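Local coordinates for protein putative phosphatase (Bacteroides thetaiotaomicron, PDB 3KYA) that is a putative phosphatase of unproven activity that binds zinc and joins an IPT/TIG domain to what is probably a six-bladed beta-propeller, at residues I254-G259 / I315-T320; V271-L276 / K301-I306; Y333-D338 / P349-G354. All coordinates share one frame; numbering follows the deposited sequence. Where two conformers were deposited one is given.

Interaction 1 of 3, residues I254-G259 / I315-T320; sequences IHPING and IFIHPT
Ile317 and Pro256 meet where the end of strand 313-317 and the loop after it run nearly parallel to the loop after strand 252-254, and Ile317, followed outward, shows how one branched side chain can serve several partners. Its CB lies 4.0 Å from Pro256 CD. The CG2 branch, anti to the backbone N (chi1 -53° for CG1), continues onto the proline, reaching Pro256 CD at 3.5 Å, and also approaches the His255 ring at CD2. CG1 takes the other direction beside the backbone N, and with the chain extended about it, CD1 arrives 3.8 Å from the carbonyl O of Ile254 and close to His255 CA. Further along, carbon meets carbonyl: Pro256 CG rests 3.5 Å from His318 O, and Ile257 CG1 3.3 Å from Thr320 O. ND1 of His255 accepts the N-H of Asn258 at 3.2 Å in a nearly straight bond (177°), while its NE2 bonds Gly321 O. ND1 of His318 takes Thr320 N, with Thr320 OG1 hydrogen-bonded to the same ND1 at 2.7 Å; its NE2 turns to Glu389. The arrangement is consistent with neighbouring blades of a beta-propeller, whose first strands end in loops packed against one another.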
loop_
_atom_site.group_PDB
_atom_site.type_symbol
_atom_site.label_atom_id
_atom_site.label_comp_id
_atom_site.label_asym_id
_atom_site.label_seq_id
_atom_site.Cartn_x
_atom_site.Cartn_y
_atom_site.Cartn_z
ATOM N N ILE A 254 22.493 -2.638 22.202
ATOM C CA ILE A 254 23.100 -1.349 22.534
ATOM C C ILE A 254 22.279 -0.188 21.977
ATOM O O ILE A 254 21.838 -0.238 20.812
ATOM C CB ILE A 254 24.560 -1.273 21.980
ATOM C CG1 ILE A 254 25.479 -2.193 22.785
ATOM C CG2 ILE A 254 25.113 0.145 22.034
ATOM C CD1 ILE A 254 25.756 -1.722 24.229
ATOM N N HIS A 255 22.056 0.845 22.796
ATOM C CA HIS A 255 21.337 2.037 22.337
ATOM C C HIS A 255 22.246 2.770 21.340
ATOM O O HIS A 255 23.371 3.120 21.690
ATOM C CB HIS A 255 20.953 2.963 23.489
ATOM C CG HIS A 255 19.959 4.008 23.100
ATOM N ND1 HIS A 255 20.326 5.230 22.592
ATOM C CD2 HIS A 255 18.601 3.992 23.103
ATOM C CE1 HIS A 255 19.240 5.935 22.317
ATOM N NE2 HIS A 255 18.178 5.204 22.615
ATOM N N PRO A 256 21.755 3.018 20.114
ATOM C CA PRO A 256 22.621 3.580 19.062
ATOM C C PRO A 256 23.084 5.024 19.265
ATOM O O PRO A 256 24.040 5.437 18.604
ATOM C CB PRO A 256 21.765 3.450 17.794
ATOM C CG PRO A 256 20.355 3.462 18.294
ATOM C CD PRO A 256 20.378 2.788 19.630
ATOM N N ILE A 257 22.452 5.775 20.166
ATOM C CA ILE A 257 22.877 7.147 20.428
ATOM C C ILE A 257 23.634 7.292 21.748
ATOM O O ILE A 257 24.713 7.890 21.768
ATOM C CB ILE A 257 21.694 8.149 20.441
ATOM C CG1 ILE A 257 20.821 7.982 19.182
ATOM C CG2 ILE A 257 22.216 9.587 20.581
ATOM C CD1 ILE A 257 21.557 8.148 17.866
ATOM N N ASN A 258 23.063 6.773 22.837
ATOM C CA ASN A 258 23.640 6.935 24.179
ATOM C C ASN A 258 24.552 5.798 24.656
ATOM O O ASN A 258 25.254 5.951 25.659
ATOM C CB ASN A 258 22.526 7.246 25.196
ATOM C CG ASN A 258 21.839 8.577 24.915
ATOM O OD1 ASN A 258 22.490 9.553 24.547
ATOM N ND2 ASN A 258 20.505 8.623 25.081
ATOM N N GLY A 259 24.487 4.653 23.980
ATOM C CA GLY A 259 25.389 3.532 24.233
ATOM C C GLY A 259 25.140 2.561 25.371
ATOM O O GLY A 259 25.914 1.615 25.528
ATOM N N ILE A 315 15.250 -7.182 21.511
ATOM C CA ILE A 315 15.031 -5.743 21.445
ATOM C C ILE A 315 15.698 -5.167 20.199
ATOM O O ILE A 315 16.917 -5.343 19.995
ATOM C CB ILE A 315 15.613 -5.061 22.702
ATOM C CG1 ILE A 315 15.031 -5.693 23.979
ATOM C CG2 ILE A 315 15.366 -3.557 22.687
ATOM C CD1 ILE A 315 15.732 -5.229 25.266
ATOM N N PHE A 316 14.903 -4.483 19.382
ATOM C CA PHE A 316 15.371 -3.858 18.136
ATOM C C PHE A 316 15.113 -2.365 18.232
ATOM O O PHE A 316 13.951 -1.917 18.260
ATOM C CB PHE A 316 14.665 -4.478 16.917
ATOM C CG PHE A 316 14.714 -5.976 16.908
ATOM C CD1 PHE A 316 15.877 -6.647 16.554
ATOM C CD2 PHE A 316 13.599 -6.724 17.270
ATOM C CE1 PHE A 316 15.938 -8.019 16.584
ATOM C CE2 PHE A 316 13.650 -8.112 17.279
ATOM C CZ PHE A 316 14.822 -8.763 16.936
ATOM N N ILE A 317 16.194 -1.589 18.315
ATOM C CA ILE A 317 16.089 -0.138 18.525
ATOM C C ILE A 317 16.204 0.635 17.205
ATOM O O ILE A 317 17.066 0.343 16.381
ATOM C CB ILE A 317 17.147 0.358 19.531
ATOM C CG1 ILE A 317 17.062 -0.454 20.835
ATOM C CG2 ILE A 317 16.980 1.860 19.806
ATOM C CD1 ILE A 317 18.191 -0.152 21.845
ATOM N N HIS A 318 15.315 1.607 17.032
ATOM C CA HIS A 318 15.272 2.474 15.863
ATOM C C HIS A 318 16.609 3.236 15.755
ATOM O O HIS A 318 17.201 3.590 16.784
ATOM C CB HIS A 318 14.091 3.436 16.024
ATOM C CG HIS A 318 13.790 4.265 14.821
ATOM N ND1 HIS A 318 14.359 5.500 14.599
ATOM C CD2 HIS A 318 12.956 4.043 13.778
ATOM C CE1 HIS A 318 13.885 6.005 13.472
ATOM N NE2 HIS A 318 13.023 5.144 12.959
ATOM N N PRO A 319 17.090 3.494 14.525
ATOM C CA PRO A 319 18.379 4.205 14.385
ATOM C C PRO A 319 18.477 5.563 15.098
ATOM O O PRO A 319 19.584 5.962 15.488
ATOM C CB PRO A 319 18.545 4.362 12.864
ATOM C CG PRO A 319 17.660 3.287 12.263
ATOM C CD PRO A 319 16.511 3.128 13.219
ATOM N N THR A 320 17.357 6.263 15.268
ATOM C CA THR A 320 17.352 7.538 15.984
ATOM C C THR A 320 17.431 7.319 17.493
ATOM O O THR A 320 17.669 8.261 18.236
ATOM C CB THR A 320 16.070 8.356 15.716
ATOM O OG1 THR A 320 14.938 7.619 16.196
ATOM C CG2 THR A 320 15.900 8.675 14.219
#

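Interaction 2 of 3, residues V271-L276 / K301-I306; sequences VFRLDL and KQLFTI
Val271, Arg273, Lys301, Leu303 and Phe304 exchange four main-chain bonds, an instance of how an antiparallel strand pair satisfies its inward-facing backbone groups, while Phe272 turns its own to Phe263 of strand 261-265 on the other side. Arg273 and Lys301 form a hydrogen-bonded pair in which each donates to the other: Arg273 N to Lys301 O at 2.8 Å, and Lys301 N to Arg273 O at 3.0 Å. Farther along, Val271 O accepts from Leu303 N at 3.0 Å, whereas Val271 N donates to Phe304 O. Two of these acceptors have an additional, weaker CA-H...O neighbour: Lys301 O lies 3.3 Å from Phe272 CA, and Val271 O faces Gln302 CA.

Side chains fill in around this framework. Val271 CG2, placed beside the backbone N, touches Phe304 CE1 at 3.7 Å and also meets Ile306 CG2, whose side chain crosses that of the valine at about a right angle. On the sheet face carrying Phe272 and Gln302, the glutamine OE1 comes 3.5 Å from Phe272 CE1, with amide and ring planes nearly perpendicular (86°). The two long basic chains leave the contact to find their partners elsewhere: Arg273 NH2 bonds Lys344 O, and Lys301 NZ forms a salt bridge with Glu345.

Strand 300-305 is an edge strand of its four-stranded sheet, with 270-274 lying between it and 261-265. Asp275 N-caps helix 276-284 through OD1, directly after the strand. On the face carrying Val271 and Phe304, Phe304 and Ile306 pack on Pro349 of strand 345-352, while Val271 and Ile306 reach Phe313 of strand 313-317.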
loop_
_atom_site.group_PDB
_atom_site.type_symbol
_atom_site.label_atom_id
_atom_site.label_comp_id
_atom_site.label_asym_id
_atom_site.label_seq_id
_atom_site.Cartn_x
_atom_site.Cartn_y
_atom_site.Cartn_z
ATOM N N VAL A 271 13.334 -6.476 31.645
ATOM C CA VAL A 271 14.268 -5.723 30.816
ATOM C C VAL A 271 15.204 -4.990 31.775
ATOM O O VAL A 271 14.744 -4.228 32.634
ATOM C CB VAL A 271 13.587 -4.743 29.834
ATOM C CG1 VAL A 271 14.623 -3.829 29.175
ATOM C CG2 VAL A 271 12.802 -5.516 28.769
ATOM N N PHE A 272 16.508 -5.262 31.644
ATOM C CA PHE A 272 17.546 -4.660 32.474
ATOM C C PHE A 272 18.371 -3.663 31.666
ATOM O O PHE A 272 18.599 -3.872 30.475
ATOM C CB PHE A 272 18.507 -5.718 33.032
ATOM C CG PHE A 272 17.855 -6.752 33.898
ATOM C CD1 PHE A 272 17.491 -6.450 35.199
ATOM C CD2 PHE A 272 17.653 -8.040 33.431
ATOM C CE1 PHE A 272 16.897 -7.409 36.007
ATOM C CE2 PHE A 272 17.060 -9.005 34.235
ATOM C CZ PHE A 272 16.681 -8.684 35.522
ATOM N N ARG A 273 18.828 -2.603 32.333
ATOM C CA ARG A 273 19.638 -1.539 31.732
ATOM C C ARG A 273 20.978 -1.414 32.448
ATOM O O ARG A 273 21.013 -1.175 33.662
ATOM C CB ARG A 273 18.909 -0.202 31.856
ATOM C CG ARG A 273 19.589 1.001 31.196
ATOM C CD ARG A 273 18.885 2.292 31.583
ATOM N NE ARG A 273 19.375 3.484 30.883
ATOM C CZ ARG A 273 20.501 4.136 31.164
ATOM N NH1 ARG A 273 21.319 3.704 32.117
ATOM N NH2 ARG A 273 20.826 5.220 30.469
ATOM N N LEU A 274 22.070 -1.547 31.696
ATOM C CA LEU A 274 23.420 -1.387 32.223
ATOM C C LEU A 274 24.165 -0.268 31.495
ATOM O O LEU A 274 24.209 -0.232 30.254
ATOM C CB LEU A 274 24.221 -2.686 32.080
ATOM C CG LEU A 274 25.699 -2.610 32.479
ATOM C CD1 LEU A 274 25.856 -2.208 33.963
ATOM C CD2 LEU A 274 26.386 -3.931 32.192
ATOM N N ASP A 275 24.719 0.660 32.267
ATOM C CA ASP A 275 25.554 1.708 31.716
ATOM C C ASP A 275 26.959 1.110 31.740
ATOM O O ASP A 275 27.518 0.882 32.819
ATOM C CB ASP A 275 25.459 2.987 32.555
ATOM C CG ASP A 275 26.234 4.163 31.955
ATOM O OD1 ASP A 275 27.137 3.959 31.114
ATOM O OD2 ASP A 275 25.951 5.311 32.359
ATOM N N LEU A 276 27.528 0.839 30.561
ATOM C CA LEU A 276 28.868 0.241 30.479
ATOM C C LEU A 276 29.966 1.081 31.155
ATOM O O LEU A 276 31.003 0.530 31.530
ATOM C CB LEU A 276 29.265 -0.072 29.023
ATOM C CG LEU A 276 28.374 -1.080 28.283
ATOM C CD1 LEU A 276 28.832 -1.246 26.828
ATOM C CD2 LEU A 276 28.346 -2.429 29.024
ATOM N N LYS A 301 19.751 -1.955 36.297
ATOM C CA LYS A 301 18.405 -1.450 36.597
ATOM C C LYS A 301 17.285 -2.192 35.866
ATOM O O LYS A 301 17.279 -2.245 34.640
ATOM C CB LYS A 301 18.343 0.049 36.281
ATOM C CG LYS A 301 17.079 0.737 36.745
ATOM C CD LYS A 301 17.086 2.251 36.509
ATOM C CE LYS A 301 15.681 2.834 36.814
ATOM N NZ LYS A 301 15.599 4.326 36.754
ATOM N N GLN A 302 16.332 -2.746 36.627
ATOM C CA GLN A 302 15.170 -3.439 36.050
ATOM C C GLN A 302 14.078 -2.405 35.774
ATOM O O GLN A 302 13.438 -1.923 36.690
ATOM C CB GLN A 302 14.655 -4.557 36.966
ATOM C CG GLN A 302 13.407 -5.286 36.436
ATOM C CD GLN A 302 13.004 -6.500 37.264
ATOM O OE1 GLN A 302 13.852 -7.220 37.800
ATOM N NE2 GLN A 302 11.707 -6.751 37.341
ATOM N N LEU A 303 13.863 -2.077 34.503
ATOM C CA LEU A 303 12.903 -1.040 34.130
ATOM C C LEU A 303 11.452 -1.481 34.257
ATOM O O LEU A 303 10.600 -0.703 34.693
ATOM C CB LEU A 303 13.150 -0.574 32.687
ATOM C CG LEU A 303 14.540 -0.017 32.353
ATOM C CD1 LEU A 303 14.584 0.501 30.917
ATOM C CD2 LEU A 303 14.926 1.079 33.320
ATOM N N PHE A 304 11.188 -2.719 33.853
ATOM C CA PHE A 304 9.853 -3.294 33.836
ATOM C C PHE A 304 9.909 -4.743 33.377
ATOM O O PHE A 304 10.989 -5.257 33.009
ATOM C CB PHE A 304 8.938 -2.491 32.887
ATOM C CG PHE A 304 9.616 -2.069 31.592
ATOM C CD1 PHE A 304 9.916 -2.995 30.603
ATOM C CD2 PHE A 304 9.931 -0.739 31.365
ATOM C CE1 PHE A 304 10.541 -2.601 29.412
ATOM C CE2 PHE A 304 10.561 -0.339 30.187
ATOM C CZ PHE A 304 10.864 -1.276 29.209
ATOM N N THR A 305 8.748 -5.397 33.453
ATOM C CA THR A 305 8.503 -6.708 32.878
ATOM C C THR A 305 7.568 -6.360 31.717
ATOM O O THR A 305 6.627 -5.587 31.912
ATOM C CB THR A 305 7.867 -7.677 33.873
ATOM O OG1 THR A 305 6.734 -7.059 34.498
ATOM C CG2 THR A 305 8.878 -8.070 34.956
ATOM N N ILE A 306 7.788 -6.895 30.520
ATOM C CA ILE A 306 6.958 -6.469 29.382
ATOM C C ILE A 306 5.546 -7.073 29.300
ATOM O O ILE A 306 4.663 -6.444 28.747
ATOM C CB ILE A 306 7.698 -6.638 28.010
ATOM C CG1 ILE A 306 7.775 -8.105 27.561
ATOM C CG2 ILE A 306 9.090 -5.974 28.091
ATOM C CD1 ILE A 306 8.444 -8.308 26.163
#

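Interaction 3 of 3, residues Y333-D338 / P349-G354; sequences YFMRSD and PYNFVG. With EDO (1,2-ethanediol), chain I.
A classic beta bulge marks this beta hairpin of strands 333-340 and 345-352: Phe352 and Val353 both face Phe334. Phe334 O accepts two N-H groups, from Phe352 N at 2.9 Å and Val353 N at 3.2 Å, while Phe334 N donates to Val353 O almost straight (173°). Beyond the bulge Met335 pairs with Asn351, and Arg336 and Tyr350 bond both ways. CG of Arg336 lies anti to the backbone N (chi1 -175°) and the chain is extended as far as NE, which brings CD within 3.4 Å of Tyr350 OH; the same CD lies over one face of the Phe352 ring. At the tip, NH1 makes a salt bridge to Asp338 OD1 at 2.8 Å, and Tyr323 adds a cation-pi contact. An alanine in place of Arg336 would probably leave the Asp338 carboxylate without its charged mate and open a gap between Tyr350 and Phe352. Asp338 OD2 also bonds Tyr68 of the second subunit, placing this end of the hairpin at the dimer interface. There a 1,2-ethanediol, probably from the crystallisation liquor, links the strands: Tyr350 OH donates to its O2 at 2.7 Å, and O2 to Asp338 OD2 at 2.6 Å.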
loop_
_atom_site.group_PDB
_atom_site.type_symbol
_atom_site.label_atom_id
_atom_site.label_comp_id
_atom_site.label_asym_id
_atom_site.label_seq_id
_atom_site.Cartn_x
_atom_site.Cartn_y
_atom_site.Cartn_z
ATOM N N TYR A 333 4.114 -11.859 18.457
ATOM C CA TYR A 333 3.818 -10.436 18.276
ATOM C C TYR A 333 5.010 -9.539 18.641
ATOM O O TYR A 333 5.991 -10.001 19.225
ATOM C CB TYR A 333 2.554 -10.017 19.073
ATOM C CG TYR A 333 2.704 -9.984 20.595
ATOM C CD1 TYR A 333 2.884 -11.151 21.325
ATOM C CD2 TYR A 333 2.618 -8.788 21.301
ATOM C CE1 TYR A 333 3.010 -11.121 22.722
ATOM C CE2 TYR A 333 2.745 -8.751 22.689
ATOM C CZ TYR A 333 2.932 -9.922 23.393
ATOM O OH TYR A 333 3.055 -9.888 24.768
ATOM N N PHE A 334 4.913 -8.268 18.248
ATOM C CA PHE A 334 5.856 -7.221 18.609
ATOM C C PHE A 334 5.165 -6.161 19.471
ATOM O O PHE A 334 3.989 -5.797 19.224
ATOM C CB PHE A 334 6.442 -6.466 17.376
ATOM C CG PHE A 334 7.477 -7.223 16.598
ATOM C CD1 PHE A 334 7.107 -8.074 15.574
ATOM C CD2 PHE A 334 8.839 -7.019 16.838
ATOM C CE1 PHE A 334 8.076 -8.781 14.852
ATOM C CE2 PHE A 334 9.795 -7.721 16.127
ATOM C CZ PHE A 334 9.406 -8.590 15.126
HETATM N N MSE A 335 5.898 -5.679 20.469
HETATM C CA MSE A 335 5.493 -4.558 21.289
HETATM C C MSE A 335 6.383 -3.370 20.895
HETATM O O MSE A 335 7.455 -3.555 20.298
HETATM C CB MSE A 335 5.640 -4.874 22.779
HETATM C CG MSE A 335 4.853 -6.095 23.250
HETATM SE SE MSE A 335 4.952 -6.357 25.171
HETATM C CE MSE A 335 3.768 -4.918 25.702
ATOM N N ARG A 336 5.922 -2.162 21.200
ATOM C CA ARG A 336 6.658 -0.946 20.926
ATOM C C ARG A 336 6.887 -0.203 22.227
ATOM O O ARG A 336 5.990 -0.114 23.065
ATOM C CB ARG A 336 5.909 -0.057 19.949
ATOM C CG ARG A 336 6.646 1.211 19.494
ATOM C CD ARG A 336 5.754 1.978 18.508
ATOM N NE ARG A 336 6.365 3.161 17.889
ATOM C CZ ARG A 336 6.588 4.309 18.520
ATOM N NH1 ARG A 336 6.306 4.427 19.805
ATOM N NH2 ARG A 336 7.121 5.336 17.881
ATOM N N SER A 337 8.090 0.344 22.373
ATOM C CA SER A 337 8.462 1.113 23.546
ATOM C C SER A 337 9.075 2.467 23.153
ATOM O O SER A 337 10.005 2.512 22.337
ATOM C CB SER A 337 9.449 0.277 24.373
ATOM O OG SER A 337 9.955 0.976 25.485
ATOM N N ASP A 338 8.558 3.557 23.719
ATOM C CA ASP A 338 9.114 4.896 23.492
ATOM C C ASP A 338 10.324 5.147 24.408
ATOM O O ASP A 338 10.396 4.611 25.513
ATOM C CB ASP A 338 8.058 5.976 23.707
ATOM C CG ASP A 338 7.028 6.006 22.599
ATOM O OD1 ASP A 338 7.414 6.332 21.451
ATOM O OD2 ASP A 338 5.842 5.706 22.865
ATOM N N PRO A 349 6.323 -0.818 27.493
ATOM C CA PRO A 349 5.866 -1.018 26.117
ATOM C C PRO A 349 4.385 -1.370 25.992
ATOM O O PRO A 349 3.714 -1.665 26.985
ATOM C CB PRO A 349 6.722 -2.203 25.637
ATOM C CG PRO A 349 6.916 -3.012 26.877
ATOM C CD PRO A 349 7.118 -1.969 27.972
ATOM N N TYR A 350 3.895 -1.332 24.759
ATOM C CA TYR A 350 2.513 -1.672 24.454
ATOM C C TYR A 350 2.449 -2.538 23.193
ATOM O O TYR A 350 3.355 -2.504 22.355
ATOM C CB TYR A 350 1.655 -0.402 24.314
ATOM C CG TYR A 350 2.094 0.600 23.241
ATOM C CD1 TYR A 350 1.728 0.430 21.908
ATOM C CD2 TYR A 350 2.842 1.734 23.569
ATOM C CE1 TYR A 350 2.101 1.347 20.932
ATOM C CE2 TYR A 350 3.214 2.664 22.595
ATOM C CZ TYR A 350 2.845 2.458 21.283
ATOM O OH TYR A 350 3.199 3.367 20.309
ATOM N N ASN A 351 1.372 -3.310 23.072
ATOM C CA ASN A 351 1.193 -4.187 21.917
ATOM C C ASN A 351 1.133 -3.356 20.634
ATOM O O ASN A 351 0.425 -2.366 20.557
ATOM C CB ASN A 351 -0.038 -5.083 22.085
ATOM C CG ASN A 351 0.085 -6.024 23.275
ATOM O OD1 ASN A 351 0.987 -5.886 24.097
ATOM N ND2 ASN A 351 -0.845 -6.972 23.383
ATOM N N PHE A 352 1.924 -3.752 19.639
ATOM C CA PHE A 352 2.040 -3.006 18.374
ATOM C C PHE A 352 1.506 -3.766 17.152
ATOM O O PHE A 352 0.529 -3.327 16.537
ATOM C CB PHE A 352 3.512 -2.559 18.191
ATOM C CG PHE A 352 3.763 -1.771 16.918
ATOM C CD1 PHE A 352 3.015 -0.636 16.621
ATOM C CD2 PHE A 352 4.769 -2.150 16.039
ATOM C CE1 PHE A 352 3.248 0.081 15.445
ATOM C CE2 PHE A 352 4.994 -1.442 14.860
ATOM C CZ PHE A 352 4.247 -0.325 14.573
ATOM N N VAL A 353 2.134 -4.882 16.781
ATOM C CA VAL A 353 1.666 -5.684 15.641
ATOM C C VAL A 353 1.682 -7.168 15.981
ATOM O O VAL A 353 2.533 -7.627 16.736
ATOM C CB VAL A 353 2.494 -5.455 14.356
ATOM C CG1 VAL A 353 2.284 -4.033 13.811
ATOM C CG2 VAL A 353 3.979 -5.747 14.614
ATOM N N GLY A 354 0.731 -7.911 15.415
ATOM C CA GLY A 354 0.609 -9.335 15.678
ATOM C C GLY A 354 -0.396 -9.604 16.787
ATOM O O GLY A 354 -0.772 -8.690 17.535
HETATM C C1 EDO I . 3.517 7.983 19.975
HETATM O O1 EDO I . 4.753 8.438 20.527
HETATM C C2 EDO I . 3.549 6.473 19.838
HETATM O O2 EDO I . 3.911 5.855 21.074
HETATM O O HOH W 1 1.486 -7.914 25.833
#

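In the fold
The three contacts involve two consecutive four-stranded sheets, which are probably neighbouring blades of a six-bladed propeller. Along the chain, interaction 2 is nested inside the loop closed by interaction 1, and interaction 3 follows. Their centres are 14 Å (1 and 2), 16 Å (1 and 3) and 17 Å (2 and 3) apart. Interaction 2 pairs the last two strands of the earlier sheet, interaction 3 those of the later one, and interaction 1 joins the two sheets where their first strands end. They also touch: Ile315 packs on Val271, Phe316 on Phe334, and Ile306 on Met335. Hydrogen-bonded pairing within each sheet and side-chain packing between them thus meet in one region of the chain.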